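Phosphodiesterase (Candida albicans, PDB 6CPU) belongs to the phosphodiesterases of the HD clan, largely helical proteins built around a metal site, which here holds zinc. Local coordinates at residues L7-I12 with Y19-T24; A2-L7 with V47-T52; N99-Q104 with A159-T164. One frame throughout, in Å; residues are numbered along the deposited sequence.

Interaction 1 (L7-I12 with Y19-T24); sequences LVDLEI and YYKFDT
L7 reaches the turn that follows strand 16-21 through one branch of its side chain. CG stands beside the backbone N (chi1 -74°), and L7 CD2 comes 3.7 Å from the carbonyl carbon C of T24, also passing close to the carbonyl oxygen and CB of F22. F25 and L28 of helix 25-34 pack on this leucine. At V8 the backbone does the touching: the aliphatic part of K21 meets it, with K21 CD 3.4 Å from V8 O and K21 CE 3.6 Å from L7 C. V8 O also accepts a bond from S6 OG. D9 adds a looser charge pairing, its OD1 4.4 Å from K21 NZ, too long for a salt bridge. L10 supplies the one direct hydrogen bond, Y19 OH to L10 O at 2.7 Å; the hydroxyl meets the carbonyl at a C=O...O angle of 145° and sits 35° out of its plane. E11 crosses the tyrosine at about a right angle, E11 CG lying 4.0 Å from Y19 CE1. The chemistry implies a surface loop joined to the strand by a tyrosine hydroxyl on backbone oxygen, a lysine methylene chain and the apolar end of L7, while the D9-K21 attraction probably adds little.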
loop_
_atom_site.group_PDB
_atom_site.type_symbol
_atom_site.label_atom_id
_atom_site.label_comp_id
_atom_site.label_asym_id
_atom_site.label_seq_id
_atom_site.Cartn_x
_atom_site.Cartn_y
_atom_site.Cartn_z
ATOM N N LEU A 7 25.427 -14.270 -9.809
ATOM C CA LEU A 7 26.078 -13.549 -10.885
ATOM C C LEU A 7 27.376 -14.244 -11.291
ATOM O O LEU A 7 28.071 -13.769 -12.180
ATOM C CB LEU A 7 26.373 -12.114 -10.459
ATOM C CG LEU A 7 25.156 -11.183 -10.395
ATOM C CD1 LEU A 7 25.517 -9.852 -9.752
ATOM C CD2 LEU A 7 24.587 -10.965 -11.790
ATOM N N VAL A 8 27.671 -15.376 -10.654
ATOM C CA VAL A 8 28.947 -16.077 -10.815
ATOM C C VAL A 8 28.740 -17.594 -10.852
ATOM O O VAL A 8 27.619 -18.078 -10.702
ATOM C CB VAL A 8 29.923 -15.715 -9.673
ATOM C CG1 VAL A 8 30.277 -14.237 -9.710
ATOM C CG2 VAL A 8 29.339 -16.091 -8.320
ATOM N N ASP A 9 29.832 -18.343 -11.031
ATOM C CA ASP A 9 29.773 -19.803 -11.210
ATOM C C ASP A 9 29.520 -20.612 -9.934
ATOM O O ASP A 9 28.998 -21.727 -10.006
ATOM C CB ASP A 9 31.072 -20.307 -11.845
ATOM C CG ASP A 9 31.382 -19.616 -13.150
ATOM O OD1 ASP A 9 30.540 -19.680 -14.073
ATOM O OD2 ASP A 9 32.464 -19.000 -13.247
ATOM N N LEU A 10 29.904 -20.069 -8.781
ATOM C CA LEU A 10 29.842 -20.804 -7.516
ATOM C C LEU A 10 28.456 -21.397 -7.226
ATOM O O LEU A 10 27.433 -20.748 -7.442
ATOM C CB LEU A 10 30.279 -19.891 -6.367
ATOM C CG LEU A 10 30.153 -20.427 -4.932
ATOM C CD1 LEU A 10 31.003 -21.676 -4.713
ATOM C CD2 LEU A 10 30.535 -19.330 -3.946
ATOM N N GLU A 11 28.443 -22.642 -6.761
ATOM C CA GLU A 11 27.233 -23.296 -6.294
ATOM C C GLU A 11 27.370 -23.611 -4.808
ATOM O O GLU A 11 28.466 -23.900 -4.328
ATOM C CB GLU A 11 26.973 -24.569 -7.097
ATOM C CG GLU A 11 26.507 -24.288 -8.515
ATOM C CD GLU A 11 26.262 -25.549 -9.323
ATOM O OE1 GLU A 11 25.707 -26.527 -8.775
ATOM O OE2 GLU A 11 26.620 -25.554 -10.521
ATOM N N ILE A 12 26.249 -23.537 -4.091
ATOM C CA ILE A 12 26.195 -23.786 -2.649
ATOM C C ILE A 12 25.066 -24.778 -2.384
ATOM O O ILE A 12 24.077 -24.440 -1.735
ATOM C CB ILE A 12 25.989 -22.481 -1.835
ATOM C CG1 ILE A 12 24.804 -21.655 -2.363
ATOM C CG2 ILE A 12 27.243 -21.621 -1.872
ATOM C CD1 ILE A 12 24.489 -20.435 -1.523
ATOM N N TYR A 19 18.219 -22.486 -8.077
ATOM C CA TYR A 19 19.371 -21.659 -8.397
ATOM C C TYR A 19 19.069 -20.941 -9.710
ATOM O O TYR A 19 18.667 -21.587 -10.682
ATOM C CB TYR A 19 20.603 -22.564 -8.529
ATOM C CG TYR A 19 21.941 -21.870 -8.729
ATOM C CD1 TYR A 19 22.851 -21.746 -7.686
ATOM C CD2 TYR A 19 22.311 -21.370 -9.974
ATOM C CE1 TYR A 19 24.075 -21.131 -7.873
ATOM C CE2 TYR A 19 23.532 -20.752 -10.166
ATOM C CZ TYR A 19 24.408 -20.638 -9.117
ATOM O OH TYR A 19 25.614 -20.022 -9.324
ATOM N N TYR A 20 19.238 -19.620 -9.726
ATOM C CA TYR A 20 19.072 -18.793 -10.933
ATOM C C TYR A 20 20.403 -18.153 -11.220
ATOM O O TYR A 20 20.982 -17.515 -10.347
ATOM C CB TYR A 20 18.035 -17.674 -10.738
ATOM C CG TYR A 20 16.601 -18.109 -10.579
ATOM C CD1 TYR A 20 15.661 -17.868 -11.586
ATOM C CD2 TYR A 20 16.164 -18.729 -9.415
ATOM C CE1 TYR A 20 14.337 -18.244 -11.437
ATOM C CE2 TYR A 20 14.839 -19.095 -9.256
ATOM C CZ TYR A 20 13.933 -18.857 -10.272
ATOM O OH TYR A 20 12.623 -19.245 -10.111
ATOM N N LYS A 21 20.907 -18.339 -12.431
ATOM C CA LYS A 21 22.142 -17.710 -12.841
ATOM C C LYS A 21 21.759 -16.555 -13.740
ATOM O O LYS A 21 21.090 -16.749 -14.741
ATOM C CB LYS A 21 23.055 -18.714 -13.574
ATOM C CG LYS A 21 24.296 -18.105 -14.207
ATOM C CD LYS A 21 25.305 -17.656 -13.167
ATOM C CE LYS A 21 26.287 -16.668 -13.760
ATOM N NZ LYS A 21 26.982 -17.260 -14.934
ATOM N N PHE A 22 22.176 -15.355 -13.374
ATOM C CA PHE A 22 21.862 -14.174 -14.152
ATOM C C PHE A 22 23.105 -13.700 -14.883
ATOM O O PHE A 22 24.201 -13.705 -14.322
ATOM C CB PHE A 22 21.285 -13.071 -13.254
ATOM C CG PHE A 22 19.938 -13.417 -12.717
ATOM C CD1 PHE A 22 18.813 -13.274 -13.515
ATOM C CD2 PHE A 22 19.802 -13.965 -11.448
ATOM C CE1 PHE A 22 17.560 -13.637 -13.040
ATOM C CE2 PHE A 22 18.555 -14.332 -10.975
ATOM C CZ PHE A 22 17.436 -14.160 -11.768
ATOM N N ASP A 23 22.917 -13.302 -16.134
ATOM C CA ASP A 23 24.007 -12.773 -16.941
ATOM C C ASP A 23 24.352 -11.347 -16.543
ATOM O O ASP A 23 25.494 -10.915 -16.721
ATOM C CB ASP A 23 23.676 -12.855 -18.444
ATOM C CG ASP A 23 22.463 -12.030 -18.839
ATOM O OD1 ASP A 23 21.598 -11.741 -17.977
ATOM O OD2 ASP A 23 22.363 -11.664 -20.031
ATOM N N THR A 24 23.373 -10.612 -16.008
ATOM C CA THR A 24 23.565 -9.211 -15.639
ATOM C C THR A 24 22.866 -8.880 -14.316
ATOM O O THR A 24 21.879 -9.509 -13.955
ATOM C CB THR A 24 22.998 -8.252 -16.706
ATOM O OG1 THR A 24 21.578 -8.374 -16.775
ATOM C CG2 THR A 24 23.579 -8.544 -18.094
#

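Interaction 2 (A2-L7 with V47-T52); sequences AEVLSL and VIIFPT
V4 and I49 meet diagonally across two parallel strands: V4 CG1, anti to its backbone N (chi1 179°), touches I49 CD1 at 3.6 Å, and the two side chains cross obliquely. V47, the direct bridge partner of V4, lies on the same face, and its CG2 turns back to A2 CB at 4.0 Å. S6 completes this face: its OG is 3.9 Å from I49 CB, while OG hydrogen-bonds V8 O in the loop beyond and, weakly, Y19 OH. On the opposite face L5 stands next to I48, a looser pair, with L5 CB 4.3 Å from I48 CG1. Past the strand ends the relation changes. L7 and F50 run alongside each other in the same direction, and L7 CD1 nears the ring at F50 CD1, 3.8 Å away; F84 packs edge-to-face with the same ring.

The backbone ladder sets the register and the face each side chain takes. L5 gives its N-H to V47 O and takes that of I49 on its own O, and the ladder continues from V47 N to E3 O and from L7 N to I49 O. L5 O carries a second, softer load, a CA-H...O contact from I48 CA at 3.2 Å.

Strand 16-21 flanks 2-6 on its other side and strand 100-103 flanks 46-49, giving a parallel sheet of order 2-1-3-4. Helix 25-34 covers the L5-I48 face as the helix of a beta-alpha-beta crossover from strand 16-21 to 46-49 that passes over strand 2-6, an order also found in flavodoxin-like alpha/beta domains.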
loop_
_atom_site.group_PDB
_atom_site.type_symbol
_atom_site.label_atom_id
_atom_site.label_comp_id
_atom_site.label_asym_id
_atom_site.label_seq_id
_atom_site.Cartn_x
_atom_site.Cartn_y
_atom_site.Cartn_z
ATOM N N ALA A 2 16.983 -22.458 0.334
ATOM C CA ALA A 2 17.041 -21.083 -0.178
ATOM C C ALA A 2 16.843 -20.995 -1.689
ATOM O O ALA A 2 17.141 -21.936 -2.429
ATOM C CB ALA A 2 18.363 -20.447 0.186
ATOM N N GLU A 3 16.328 -19.854 -2.133
ATOM C CA GLU A 3 16.378 -19.482 -3.530
ATOM C C GLU A 3 17.702 -18.764 -3.727
ATOM O O GLU A 3 17.990 -17.781 -3.035
ATOM C CB GLU A 3 15.209 -18.568 -3.909
ATOM C CG GLU A 3 15.349 -17.956 -5.300
ATOM C CD GLU A 3 14.067 -17.329 -5.822
ATOM O OE1 GLU A 3 13.017 -17.989 -5.783
ATOM O OE2 GLU A 3 14.107 -16.173 -6.295
ATOM N N VAL A 4 18.516 -19.246 -4.660
ATOM C CA VAL A 4 19.842 -18.693 -4.872
ATOM C C VAL A 4 19.869 -17.968 -6.210
ATOM O O VAL A 4 19.455 -18.518 -7.235
ATOM C CB VAL A 4 20.945 -19.774 -4.815
ATOM C CG1 VAL A 4 22.311 -19.148 -5.061
ATOM C CG2 VAL A 4 20.924 -20.511 -3.477
ATOM N N LEU A 5 20.328 -16.721 -6.172
ATOM C CA LEU A 5 20.426 -15.860 -7.338
ATOM C C LEU A 5 21.896 -15.555 -7.487
ATOM O O LEU A 5 22.495 -14.988 -6.579
ATOM C CB LEU A 5 19.637 -14.576 -7.117
ATOM C CG LEU A 5 18.195 -14.752 -6.630
ATOM C CD1 LEU A 5 17.532 -13.396 -6.524
ATOM C CD2 LEU A 5 17.378 -15.646 -7.544
ATOM N N SER A 6 22.494 -15.958 -8.609
ATOM C CA SER A 6 23.937 -15.843 -8.773
ATOM C C SER A 6 24.379 -15.059 -10.000
ATOM O O SER A 6 23.807 -15.184 -11.089
ATOM C CB SER A 6 24.570 -17.234 -8.825
ATOM O OG SER A 6 25.973 -17.114 -8.954
ATOM N N LEU A 7 25.427 -14.270 -9.809
ATOM C CA LEU A 7 26.078 -13.549 -10.885
ATOM C C LEU A 7 27.376 -14.244 -11.291
ATOM O O LEU A 7 28.071 -13.769 -12.180
ATOM C CB LEU A 7 26.373 -12.114 -10.459
ATOM C CG LEU A 7 25.156 -11.183 -10.395
ATOM C CD1 LEU A 7 25.517 -9.852 -9.752
ATOM C CD2 LEU A 7 24.587 -10.965 -11.790
ATOM N N VAL A 47 19.413 -16.017 -1.303
ATOM C CA VAL A 47 20.866 -15.796 -1.247
ATOM C C VAL A 47 21.314 -15.216 -2.579
ATOM O O VAL A 47 21.012 -15.786 -3.632
ATOM C CB VAL A 47 21.651 -17.102 -0.975
ATOM C CG1 VAL A 47 23.152 -16.840 -1.003
ATOM C CG2 VAL A 47 21.235 -17.720 0.350
ATOM N N ILE A 48 21.990 -14.071 -2.544
ATOM C CA ILE A 48 22.563 -13.479 -3.757
ATOM C C ILE A 48 24.086 -13.620 -3.719
ATOM O O ILE A 48 24.725 -13.189 -2.771
ATOM C CB ILE A 48 22.154 -12.009 -3.949
ATOM C CG1 ILE A 48 20.626 -11.884 -3.978
ATOM C CG2 ILE A 48 22.728 -11.453 -5.247
ATOM C CD1 ILE A 48 20.126 -10.462 -4.120
ATOM N N ILE A 49 24.643 -14.223 -4.770
ATOM C CA ILE A 49 26.091 -14.446 -4.879
ATOM C C ILE A 49 26.663 -13.449 -5.873
ATOM O O ILE A 49 26.343 -13.490 -7.063
ATOM C CB ILE A 49 26.422 -15.890 -5.315
ATOM C CG1 ILE A 49 25.620 -16.893 -4.480
ATOM C CG2 ILE A 49 27.920 -16.169 -5.152
ATOM C CD1 ILE A 49 25.808 -18.341 -4.893
ATOM N N PHE A 50 27.479 -12.534 -5.355
ATOM C CA PHE A 50 28.217 -11.565 -6.163
ATOM C C PHE A 50 29.636 -12.069 -6.437
ATOM O O PHE A 50 30.110 -12.982 -5.756
ATOM C CB PHE A 50 28.320 -10.226 -5.430
ATOM C CG PHE A 50 27.021 -9.504 -5.304
ATOM C CD1 PHE A 50 26.579 -8.670 -6.320
ATOM C CD2 PHE A 50 26.235 -9.654 -4.170
ATOM C CE1 PHE A 50 25.376 -7.990 -6.211
ATOM C CE2 PHE A 50 25.031 -8.974 -4.055
ATOM C CZ PHE A 50 24.606 -8.138 -5.074
ATOM N N PRO A 51 30.319 -11.474 -7.433
ATOM C CA PRO A 51 31.752 -11.757 -7.647
ATOM C C PRO A 51 32.606 -11.263 -6.482
ATOM O O PRO A 51 32.271 -10.244 -5.867
ATOM C CB PRO A 51 32.096 -10.964 -8.915
ATOM C CG PRO A 51 30.803 -10.567 -9.530
ATOM C CD PRO A 51 29.771 -10.553 -8.446
ATOM N N THR A 52 33.705 -11.963 -6.193
ATOM C CA THR A 52 34.602 -11.570 -5.097
ATOM C C THR A 52 35.262 -10.224 -5.389
ATOM O O THR A 52 35.353 -9.797 -6.541
ATOM C CB THR A 52 35.713 -12.611 -4.832
ATOM O OG1 THR A 52 36.510 -12.778 -6.011
ATOM C CG2 THR A 52 35.125 -13.961 -4.407
#

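Interaction 3 (N99-Q104 with A159-T164); sequences NILMIQ and AGIIPT
Apolar packing, supplemented by water, joins the start of edge strand 100-103, with N99 just before it, to the loop 159-164 that leads into helix 165-173. I161 and N99 carry the contact. I161 CG2, anti to the backbone N, presses on the backbone of N99, 3.4 Å from N99 O, and also meets N99 CB at 3.8 Å; the other branch puts I161 CD1 4.0 Å from L101 CB. N99 replies with its amide oxygen: OD1 lies 3.5 Å from P163 CD, the side chain crossing the proline at about a right angle, and OD1 is also near I162 CG2. Between the two segments the polar links are weak or water-mediated. N99 CA points its hydrogen at I161 O, a CA-H...O contact of 3.6 Å and 160°. A water lies 2.7 Å from I161 O and 2.8 Å from I100 O, placed to donate to both, although other acceptors compete for its protons. I161 and I162 form a classic beta bulge opposite I158. L124 of helix 110-124 touches both N99 and I162, and L113 and E116 of that helix touch L101, while I100 packs on I91 of helix 84-94 and on strand 46-49.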
loop_
_atom_site.group_PDB
_atom_site.type_symbol
_atom_site.label_atom_id
_atom_site.label_comp_id
_atom_site.label_asym_id
_atom_site.label_seq_id
_atom_site.Cartn_x
_atom_site.Cartn_y
_atom_site.Cartn_z
ATOM N N ASN A 99 14.054 -10.660 2.372
ATOM C CA ASN A 99 14.815 -11.620 3.223
ATOM C C ASN A 99 16.078 -12.134 2.542
ATOM O O ASN A 99 16.254 -13.340 2.375
ATOM C CB ASN A 99 13.939 -12.797 3.624
ATOM C CG ASN A 99 12.590 -12.356 4.108
ATOM O OD1 ASN A 99 12.487 -11.678 5.138
ATOM N ND2 ASN A 99 11.541 -12.706 3.355
ATOM N N ILE A 100 16.927 -11.196 2.124
ATOM C CA ILE A 100 18.103 -11.519 1.311
ATOM C C ILE A 100 19.372 -11.589 2.163
ATOM O O ILE A 100 19.605 -10.714 3.002
ATOM C CB ILE A 100 18.296 -10.482 0.188
ATOM C CG1 ILE A 100 17.187 -10.612 -0.862
ATOM C CG2 ILE A 100 19.667 -10.628 -0.456
ATOM C CD1 ILE A 100 17.032 -9.419 -1.780
ATOM N N LEU A 101 20.169 -12.634 1.939
ATOM C CA LEU A 101 21.568 -12.710 2.388
ATOM C C LEU A 101 22.489 -12.564 1.178
ATOM O O LEU A 101 22.338 -13.300 0.201
ATOM C CB LEU A 101 21.843 -14.058 3.032
ATOM C CG LEU A 101 23.252 -14.242 3.595
ATOM C CD1 LEU A 101 23.552 -13.168 4.634
ATOM C CD2 LEU A 101 23.384 -15.619 4.199
ATOM N N MET A 102 23.419 -11.619 1.239
ATOM C CA MET A 102 24.377 -11.391 0.158
ATOM C C MET A 102 25.725 -11.992 0.532
ATOM O O MET A 102 26.223 -11.757 1.635
ATOM C CB MET A 102 24.548 -9.896 -0.100
ATOM C CG MET A 102 23.326 -9.228 -0.700
ATOM S SD MET A 102 23.544 -7.467 -1.018
ATOM C CE MET A 102 23.337 -6.775 0.609
ATOM N N ILE A 103 26.312 -12.758 -0.384
ATOM C CA ILE A 103 27.673 -13.266 -0.206
ATOM C C ILE A 103 28.534 -12.932 -1.419
ATOM O O ILE A 103 28.020 -12.686 -2.507
ATOM C CB ILE A 103 27.704 -14.797 0.046
ATOM C CG1 ILE A 103 27.336 -15.584 -1.209
ATOM C CG2 ILE A 103 26.774 -15.178 1.189
ATOM C CD1 ILE A 103 27.199 -17.075 -0.966
ATOM N N GLN A 104 29.851 -12.909 -1.229
ATOM C CA GLN A 104 30.771 -12.837 -2.369
ATOM C C GLN A 104 31.914 -13.842 -2.229
ATOM O O GLN A 104 32.643 -13.850 -1.237
ATOM C CB GLN A 104 31.294 -11.413 -2.596
ATOM C CG GLN A 104 31.299 -10.494 -1.389
ATOM C CD GLN A 104 32.028 -9.192 -1.668
ATOM O OE1 GLN A 104 32.352 -8.882 -2.815
ATOM N NE2 GLN A 104 32.297 -8.424 -0.618
ATOM N N ALA A 159 18.141 -13.336 12.417
ATOM C CA ALA A 159 19.100 -14.234 11.749
ATOM C C ALA A 159 19.950 -13.516 10.693
ATOM O O ALA A 159 20.434 -14.129 9.745
ATOM C CB ALA A 159 18.380 -15.428 11.138
ATOM N N GLY A 160 20.140 -12.216 10.872
ATOM C CA GLY A 160 20.840 -11.393 9.904
ATOM C C GLY A 160 20.114 -11.223 8.587
ATOM O O GLY A 160 20.681 -10.671 7.649
ATOM N N ILE A 161 18.858 -11.672 8.503
ATOM C CA ILE A 161 18.163 -11.732 7.217
ATOM C C ILE A 161 16.767 -11.106 7.204
ATOM O O ILE A 161 16.378 -10.467 6.223
ATOM C CB ILE A 161 18.101 -13.214 6.767
ATOM C CG1 ILE A 161 19.497 -13.678 6.324
ATOM C CG2 ILE A 161 17.098 -13.432 5.657
ATOM C CD1 ILE A 161 19.620 -15.187 6.192
ATOM N N ILE A 162 15.995 -11.296 8.263
ATOM C CA ILE A 162 14.603 -10.904 8.227
ATOM C C ILE A 162 14.403 -9.526 8.856
ATOM O O ILE A 162 14.735 -9.337 10.020
ATOM C CB ILE A 162 13.719 -11.912 8.998
ATOM C CG1 ILE A 162 13.922 -13.328 8.459
ATOM C CG2 ILE A 162 12.264 -11.483 8.932
ATOM C CD1 ILE A 162 13.319 -14.393 9.356
ATOM N N PRO A 163 13.848 -8.571 8.100
ATOM C CA PRO A 163 13.707 -7.229 8.650
ATOM C C PRO A 163 12.497 -7.104 9.577
ATOM O O PRO A 163 11.490 -7.803 9.403
ATOM C CB PRO A 163 13.499 -6.373 7.404
ATOM C CG PRO A 163 12.757 -7.272 6.491
ATOM C CD PRO A 163 13.388 -8.624 6.699
ATOM N N THR A 164 12.624 -6.255 10.577
ATOM C CA THR A 164 11.522 -5.936 11.464
ATOM C C THR A 164 11.097 -4.499 11.233
ATOM O O THR A 164 11.824 -3.707 10.611
ATOM C CB THR A 164 11.918 -6.073 12.926
ATOM O OG1 THR A 164 12.885 -5.070 13.241
ATOM C CG2 THR A 164 12.465 -7.448 13.211
HETATM O O HOH W 1 18.017 -9.095 4.602
#

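The three contacts step across one parallel sheet. Interactions 1 and 2 share L7 and have centres about 6 Å apart; Y20 probably bonds through its backbone to V4 and S6, and V8 of the first packs on I49 and P51 of the second. Interaction 3 adds the far edge: its centre is about 12 Å from that of interaction 2, and I48 probably pairs with L101 and I103. Interactions 1 and 3, with centres about 18 Å apart, do not touch and are separated by the strands between them. The zinc ligands H278, H349, D350 and D462 belong to none of these segments, so the sheet contributes no ligand to that site.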